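Local coordinates for protein ATP-dependent DNA ligase (Mycobacterium tuberculosis, PDB 6NHX) that is the ATP-dependent ligase part of LigD, which seals DNA ends and, with Ku, repairs double-strand breaks by non-homologous end joining, at residues V194-W199 / E241-L246. The protein carries 1 engineered substitution. Sequence-based numbering, arbitrary orientation.
Sequences VVIGGW and EMLAPL
The backbone O of Leu243 accepts the N-H of Leu246, 2.9 Å from O to N, and this bond closes a short 3-10 turn through Leu246, just where the side chain of Leu243 reaches across to Ile196 and Trp199 on strand 190-201. The contact belongs to the OB-fold domain of the ligase, where helix 235-243 packs against the curled antiparallel sheet. No hydrogen bond crosses between the two segments; the junction is apolar, and Leu243 divides its methyls, CD1 to Trp199 and CD2 to Ile196. CD1 sits over one face of the Trp199 indole in a CH-pi contact, 4.1 Å from the centroid of the five-membered ring and 29° off its normal. With CG between its own backbone N and carbonyl carbon (chi1 63°), Trp199 turns a face of its indole to this methyl. The ring also meets that of His247, the planes inclined at about 35°, and the side chain also touches Thr266 and Val268. Between the two strand residues that touch Leu243, Gly197 and Gly198 form a classic beta bulge opposite Leu212, and Ile196 and Trp199 both point toward the helix. At the Ile196 end, the branch methyl CG2 meets Leu243 CD2 at 4.0 Å.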
loop_
_atom_site.group_PDB
_atom_site.type_symbol
_atom_site.label_atom_id
_atom_site.label_comp_id
_atom_site.label_asym_id
_atom_site.label_seq_id
_atom_site.Cartn_x
_atom_site.Cartn_y
_atom_site.Cartn_z
ATOM N N VAL A 194 7.462 3.445 12.778
ATOM C CA VAL A 194 8.271 4.387 13.543
ATOM C C VAL A 194 7.474 5.666 13.733
ATOM O O VAL A 194 6.509 5.931 13.017
ATOM C CB VAL A 194 9.626 4.701 12.869
ATOM C CG1 VAL A 194 10.500 3.452 12.766
ATOM C CG2 VAL A 194 9.397 5.321 11.501
ATOM N N VAL A 195 7.865 6.458 14.726
ATOM C CA VAL A 195 7.301 7.788 14.938
ATOM C C VAL A 195 8.317 8.827 14.483
ATOM O O VAL A 195 9.519 8.701 14.761
ATOM C CB VAL A 195 6.897 7.989 16.411
ATOM C CG1 VAL A 195 6.421 9.423 16.676
ATOM C CG2 VAL A 195 5.830 6.980 16.795
ATOM N N ILE A 196 7.849 9.840 13.755
ATOM C CA ILE A 196 8.729 10.907 13.293
ATOM C C ILE A 196 8.985 11.883 14.430
ATOM O O ILE A 196 8.045 12.406 15.040
ATOM C CB ILE A 196 8.114 11.621 12.082
ATOM C CG1 ILE A 196 7.870 10.615 10.952
ATOM C CG2 ILE A 196 9.027 12.743 11.647
ATOM C CD1 ILE A 196 7.062 11.188 9.793
ATOM N N GLY A 197 10.264 12.133 14.727
ATOM C CA GLY A 197 10.608 13.114 15.736
ATOM C C GLY A 197 11.241 14.397 15.231
ATOM O O GLY A 197 11.390 15.370 15.972
ATOM N N GLY A 198 11.594 14.412 13.951
ATOM C CA GLY A 198 12.157 15.611 13.360
ATOM C C GLY A 198 12.432 15.379 11.892
ATOM O O GLY A 198 12.307 14.265 11.379
ATOM N N TRP A 199 12.807 16.461 11.215
ATOM C CA TRP A 199 13.085 16.350 9.789
ATOM C C TRP A 199 14.209 17.290 9.387
ATOM O O TRP A 199 14.427 18.328 10.011
ATOM C CB TRP A 199 11.835 16.598 8.923
ATOM C CG TRP A 199 11.251 17.971 9.042
ATOM C CD1 TRP A 199 10.304 18.385 9.935
ATOM C CD2 TRP A 199 11.547 19.107 8.217
ATOM N NE1 TRP A 199 9.999 19.711 9.727
ATOM C CE2 TRP A 199 10.753 20.180 8.682
ATOM C CE3 TRP A 199 12.413 19.324 7.138
ATOM C CZ2 TRP A 199 10.797 21.448 8.102
ATOM C CZ3 TRP A 199 12.458 20.588 6.565
ATOM C CH2 TRP A 199 11.654 21.632 7.048
ATOM N N GLU A 241 3.955 19.766 4.693
ATOM C CA GLU A 241 2.608 20.203 5.054
ATOM C C GLU A 241 2.095 19.452 6.280
ATOM O O GLU A 241 1.579 20.069 7.221
ATOM C CB GLU A 241 1.665 20.053 3.853
ATOM C CG GLU A 241 0.184 20.167 4.178
ATOM C CD GLU A 241 -0.663 20.440 2.949
ATOM O OE1 GLU A 241 -0.092 20.544 1.842
ATOM O OE2 GLU A 241 -1.898 20.544 3.089
ATOM N N MET A 242 2.258 18.128 6.303
ATOM C CA MET A 242 1.824 17.344 7.459
ATOM C C MET A 242 2.689 17.599 8.687
ATOM O O MET A 242 2.209 17.455 9.815
ATOM C CB MET A 242 1.826 15.850 7.137
ATOM C CG MET A 242 0.670 15.364 6.267
ATOM S SD MET A 242 -0.954 15.959 6.777
ATOM C CE MET A 242 -1.172 15.088 8.331
ATOM N N LEU A 243 3.957 17.967 8.499
ATOM C CA LEU A 243 4.846 18.187 9.634
ATOM C C LEU A 243 4.700 19.586 10.223
ATOM O O LEU A 243 4.948 19.788 11.419
ATOM C CB LEU A 243 6.298 17.956 9.201
ATOM C CG LEU A 243 6.649 16.517 8.821
ATOM C CD1 LEU A 243 7.884 16.468 7.930
ATOM C CD2 LEU A 243 6.856 15.661 10.069
ATOM N N ALA A 244 4.291 20.560 9.405
ATOM C CA ALA A 244 4.258 21.949 9.853
ATOM C C ALA A 244 3.429 22.204 11.115
ATOM O O ALA A 244 3.897 22.956 11.985
ATOM C CB ALA A 244 3.810 22.867 8.702
ATOM N N PRO A 245 2.226 21.637 11.283
ATOM C CA PRO A 245 1.471 21.904 12.518
ATOM C C PRO A 245 2.129 21.335 13.765
ATOM O O PRO A 245 1.711 21.695 14.873
ATOM C CB PRO A 245 0.118 21.220 12.259
ATOM C CG PRO A 245 0.032 21.043 10.770
ATOM C CD PRO A 245 1.441 20.855 10.310
ATOM N N LEU A 246 3.140 20.480 13.615
ATOM C CA LEU A 246 3.756 19.778 14.729
ATOM C C LEU A 246 5.097 20.370 15.132
ATOM O O LEU A 246 5.750 19.835 16.034
ATOM C CB LEU A 246 3.937 18.308 14.369
ATOM C CG LEU A 246 2.679 17.615 13.838
ATOM C CD1 LEU A 246 3.009 16.180 13.457
ATOM C CD2 LEU A 246 1.547 17.658 14.856
#